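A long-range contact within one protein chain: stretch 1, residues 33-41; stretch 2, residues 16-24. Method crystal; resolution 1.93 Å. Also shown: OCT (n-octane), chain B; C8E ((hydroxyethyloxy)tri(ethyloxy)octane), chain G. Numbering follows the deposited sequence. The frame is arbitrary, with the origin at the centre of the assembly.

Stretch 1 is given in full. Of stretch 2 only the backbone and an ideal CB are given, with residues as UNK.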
# COMPACT_ATOMS: atom_id res chain seq x y z
N LEU A 33 -4.42 -3.57 11.93
CA LEU A 33 -4.54 -4.94 11.49
C LEU A 33 -5.19 -4.92 10.13
O LEU A 33 -6.16 -4.20 9.95
CB LEU A 33 -5.50 -5.70 12.42
CG LEU A 33 -5.12 -7.03 13.04
CD1 LEU A 33 -6.42 -7.77 13.35
CD2 LEU A 33 -4.19 -7.89 12.18
N SER A 34 -4.70 -5.73 9.21
CA SER A 34 -5.37 -5.89 7.92
C SER A 34 -5.34 -7.33 7.48
O SER A 34 -4.49 -8.09 7.92
CB SER A 34 -4.72 -4.98 6.87
OG SER A 34 -3.42 -5.40 6.52
N SER A 35 -6.29 -7.71 6.62
CA SER A 35 -6.28 -9.05 6.04
C SER A 35 -6.65 -8.85 4.55
O SER A 35 -7.50 -8.05 4.24
CB SER A 35 -7.30 -9.94 6.78
OG SER A 35 -7.25 -11.28 6.34
N GLU A 36 -5.94 -9.52 3.65
CA GLU A 36 -6.16 -9.32 2.22
C GLU A 36 -6.26 -10.68 1.56
O GLU A 36 -5.46 -11.57 1.86
CB GLU A 36 -5.04 -8.51 1.59
CG GLU A 36 -5.26 -8.21 0.13
CD GLU A 36 -4.25 -7.23 -0.46
OE1 GLU A 36 -3.25 -6.86 0.22
OE2 GLU A 36 -4.46 -6.83 -1.65
N VAL A 37 -7.23 -10.84 0.67
CA VAL A 37 -7.32 -12.01 -0.17
C VAL A 37 -7.10 -11.55 -1.61
O VAL A 37 -7.55 -10.47 -1.98
CB VAL A 37 -8.66 -12.75 0.01
CG1 VAL A 37 -8.78 -13.21 1.45
CG2 VAL A 37 -9.87 -11.91 -0.41
N LYS A 38 -6.33 -12.34 -2.36
CA LYS A 38 -5.88 -11.96 -3.69
C LYS A 38 -6.13 -13.13 -4.60
O LYS A 38 -5.92 -14.26 -4.20
CB LYS A 38 -4.38 -11.63 -3.68
CG LYS A 38 -3.92 -10.69 -2.58
CD LYS A 38 -2.39 -10.52 -2.56
CE LYS A 38 -1.96 -9.55 -1.48
NZ LYS A 38 -0.48 -9.45 -1.32
N TRP A 39 -6.59 -12.84 -5.82
CA TRP A 39 -6.68 -13.83 -6.87
C TRP A 39 -6.34 -13.26 -8.23
O TRP A 39 -6.59 -12.07 -8.50
CB TRP A 39 -8.06 -14.47 -6.85
CG TRP A 39 -9.26 -13.58 -7.13
CD1 TRP A 39 -10.04 -13.54 -8.29
CD2 TRP A 39 -9.91 -12.64 -6.21
NE1 TRP A 39 -11.06 -12.64 -8.16
CE2 TRP A 39 -11.05 -12.07 -6.94
CE3 TRP A 39 -9.67 -12.21 -4.91
CZ2 TRP A 39 -11.88 -11.11 -6.38
CZ3 TRP A 39 -10.52 -11.25 -4.36
CH2 TRP A 39 -11.59 -10.70 -5.08
N ALA A 40 -5.73 -14.08 -9.09
CA ALA A 40 -5.12 -13.63 -10.33
C ALA A 40 -5.19 -14.72 -11.37
O ALA A 40 -5.12 -15.91 -11.04
CB ALA A 40 -3.68 -13.20 -10.11
N GLN A 41 -5.32 -14.32 -12.64
CA GLN A 41 -5.44 -15.29 -13.74
C GLN A 41 -4.47 -14.95 -14.86
O GLN A 41 -4.35 -13.77 -15.21
CB GLN A 41 -6.88 -15.32 -14.28
CG GLN A 41 -7.86 -16.14 -13.43
CD GLN A 41 -9.11 -16.58 -14.19
OE1 GLN A 41 -9.03 -17.30 -15.20
NE2 GLN A 41 -10.28 -16.19 -13.69
N UNK A 16 -2.52 -11.04 -17.85
CA UNK A 16 -3.78 -11.44 -17.23
C UNK A 16 -4.44 -10.31 -16.45
O UNK A 16 -4.59 -9.18 -16.94
CB UNK A 16 -3.54 -12.63 -16.30
N UNK A 17 -4.87 -10.61 -15.24
CA UNK A 17 -5.48 -9.65 -14.35
C UNK A 17 -5.30 -10.12 -12.96
O UNK A 17 -5.05 -11.31 -12.71
CB UNK A 17 -6.96 -9.44 -14.67
N UNK A 18 -5.38 -9.17 -12.04
CA UNK A 18 -5.35 -9.48 -10.61
C UNK A 18 -6.51 -8.77 -9.93
O UNK A 18 -6.88 -7.63 -10.31
CB UNK A 18 -4.02 -9.07 -9.98
N UNK A 19 -7.08 -9.42 -8.92
CA UNK A 19 -8.05 -8.78 -8.05
C UNK A 19 -7.68 -8.97 -6.59
O UNK A 19 -7.00 -9.95 -6.21
CB UNK A 19 -9.45 -9.33 -8.32
N UNK A 20 -8.15 -8.06 -5.76
CA UNK A 20 -7.90 -8.18 -4.32
C UNK A 20 -9.04 -7.62 -3.48
O UNK A 20 -9.76 -6.71 -3.90
CB UNK A 20 -6.60 -7.46 -3.95
N UNK A 21 -9.17 -8.11 -2.25
CA UNK A 21 -10.03 -7.49 -1.29
C UNK A 21 -9.25 -7.35 0.01
O UNK A 21 -8.84 -8.36 0.54
CB UNK A 21 -11.32 -8.29 -1.10
N UNK A 22 -9.13 -6.13 0.49
CA UNK A 22 -8.26 -5.77 1.64
C UNK A 22 -9.12 -5.09 2.67
O UNK A 22 -9.72 -4.05 2.39
CB UNK A 22 -7.10 -4.86 1.22
N UNK A 23 -9.19 -5.70 3.85
CA UNK A 23 -9.95 -5.18 4.95
C UNK A 23 -8.99 -4.74 6.04
O UNK A 23 -8.11 -5.51 6.40
CB UNK A 23 -10.95 -6.22 5.47
N UNK A 24 -9.17 -3.55 6.58
CA UNK A 24 -8.22 -3.06 7.57
C UNK A 24 -8.83 -2.09 8.54
O UNK A 24 -9.91 -1.53 8.33
CB UNK A 24 -7.03 -2.40 6.87
C1 OCT B . -7.03 -11.96 10.82
C2 OCT B . -6.93 -10.44 10.74
C3 OCT B . -8.27 -9.82 10.36
C4 OCT B . -8.20 -8.31 10.08
C5 OCT B . -9.58 -7.65 10.09
C6 OCT B . -9.48 -6.12 10.16
C7 OCT B . -10.54 -5.54 11.08
C8 OCT B . -10.12 -5.67 12.53
C1 C8E G . -15.60 -5.53 -1.23
C2 C8E G . -16.06 -4.49 -2.22
C3 C8E G . -15.63 -3.07 -1.84
C4 C8E G . -16.21 -2.62 -0.50
C5 C8E G . -17.74 -2.51 -0.51
C6 C8E G . -18.42 -3.47 0.47
C7 C8E G . -19.01 -2.73 1.66
C8 C8E G . -20.14 -3.53 2.33
O9 C8E G . -21.06 -2.68 3.01
C10 C8E G . -21.96 -2.06 2.09
C11 C8E G . -22.99 -1.17 2.73
O12 C8E G . -23.36 -0.15 1.80
C13 C8E G . -23.86 -0.61 0.51
C14 C8E G . -25.38 -0.64 0.47
O15 C8E G . -25.79 -1.21 -0.79
C16 C8E G . -25.72 -2.63 -0.87
C17 C8E G . -24.91 -3.14 -2.03
O18 C8E G . -24.53 -4.49 -1.75
C19 C8E G . -23.24 -4.86 -2.19
C20 C8E G . -22.34 -5.13 -0.99
O21 C8E G . -21.39 -6.15 -1.35

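The two stretches run antiparallel, their strand axes 4.7 Å apart at closest approach. Side chains alternate between two faces of the sheet. One face carries Ser34, Glu36, Lys38 and Ala40 of stretch 1; the other carries Ser35, Val37 and Trp39.

At position 16 the CA-to-CB direction points toward stretch 1. An ideal CB would lie 1.8 Å from Gln41 O, a clash, so in this backbone only a residue without a side chain fits. The residue is Gly16. Its CA makes a CA-H...O contact with Gln41 O at 3.1 Å.

At position 17 the ideal CB points sideways, 5.1 Å from Gln41 O. There is open space beside Gln41, and many polar or aromatic groups would suit. The residue is His17. Its N donates to Gln41 O at 3.2 Å, and its O accepts from Gln41 N at 3.0 Å. The end of the side chain comes nearer stretch 1, with NE2 3.4 Å from Gln41 CB and Gln41 N over one face of the ring.

At position 18 the ideal CB is 4.1 Å from Ala40 CB. Alanine is small, so almost any side chain could pass. The residue is Lys18. Its CG lies 3.8 Å from Ala40 CB, and its end leads away.

At position 19 the ideal CB is 3.5 Å from Trp39 CE2, tight against the indole. A small or slim side chain suits, with a CH group to lay on the ring. The residue is Asp19. Its CB sits over the face of the Trp39 six-membered ring, 3.8 Å from the centroid, a CH-pi contact. Asp19 N to Trp39 O, 2.7 Å, is a nearly straight hydrogen bond. OD2 takes a weak hydrogen bond from His17 ND1 at 3.3 Å.

At position 20 the ideal CB is 3.2 Å from Glu36 OE2. This carboxylate calls for a positive charge, lysine or arginine, or at least a donor. The residue is Arg20. Its chi1 and chi2 are both p, and the folded chain brings NH1 to 2.8 Å from Glu36 OE2, a salt bridge.

At position 21 the ideal CB is 4.0 Å from Val37 CG2 and 4.5 Å from Trp39 CZ3. Any apolar side chain would suit. The residue is Leu21. Its CB packs on Val37 CG2 at 3.9 Å, while its end leads away. Leu21 N donates to Val37 O at 2.9 Å.

At position 22 the ideal CB is 4.0 Å from Glu36 CG. The aliphatic part of Glu36 favours an apolar neighbour, though polar ones could fit. The residue is Leu22. Its CD1 reaches Ser34 CB at 3.8 Å and Glu36 CB at 3.9 Å.

At position 23 CA-to-CB points to the face of Ser35, Val37 and Trp39. Ser35 is small and the n-octane lies near, so an apolar, beta-branched side chain suits. The residue is Ile23. Its N donates to Ser35 O, and its O accepts from Ser35 N, both at 2.9 Å.

At position 24 the ideal CB is 3.5 Å from Ser34 CB, which favours a small residue. The residue is Ser24, its CB 3.4 Å from Ser34 CB.

Stretch 2, residues 16-24: GHKDRLLIS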
# COMPACT_ATOMS: atom_id res chain seq x y z
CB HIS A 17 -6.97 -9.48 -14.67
CG HIS A 17 -7.81 -10.73 -14.47
ND1 HIS A 17 -8.53 -10.97 -13.35
CD2 HIS A 17 -8.07 -11.79 -15.32
CE1 HIS A 17 -9.18 -12.13 -13.46
NE2 HIS A 17 -8.91 -12.63 -14.67
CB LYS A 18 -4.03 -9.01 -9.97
CG LYS A 18 -2.75 -9.52 -10.62
CD LYS A 18 -1.53 -8.87 -9.95
CE LYS A 18 -0.18 -9.29 -10.53
NZ LYS A 18 0.86 -9.30 -9.45
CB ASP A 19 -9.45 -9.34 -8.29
CG ASP A 19 -10.00 -8.99 -9.66
OD1 ASP A 19 -10.55 -7.89 -9.85
OD2 ASP A 19 -9.92 -9.82 -10.57
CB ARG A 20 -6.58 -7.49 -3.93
CG ARG A 20 -6.60 -5.96 -3.93
CD ARG A 20 -7.08 -5.36 -2.61
NE ARG A 20 -6.83 -3.91 -2.50
CZ ARG A 20 -5.65 -3.33 -2.30
NH1 ARG A 20 -4.54 -4.05 -2.15
NH2 ARG A 20 -5.59 -2.00 -2.25
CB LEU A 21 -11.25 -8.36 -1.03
CG LEU A 21 -12.39 -7.58 -0.39
CD1 LEU A 21 -13.02 -6.81 -1.54
CD2 LEU A 21 -13.42 -8.49 0.32
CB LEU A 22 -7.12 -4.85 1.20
CG LEU A 22 -6.31 -4.06 2.26
CD1 LEU A 22 -5.55 -5.00 3.18
CD2 LEU A 22 -5.37 -3.07 1.56
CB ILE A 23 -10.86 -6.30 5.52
CG1 ILE A 23 -11.64 -7.00 4.40
CG2 ILE A 23 -11.82 -5.73 6.55
CD1 ILE A 23 -12.19 -8.35 4.89
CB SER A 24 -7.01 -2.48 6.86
OG SER A 24 -7.37 -1.69 5.81
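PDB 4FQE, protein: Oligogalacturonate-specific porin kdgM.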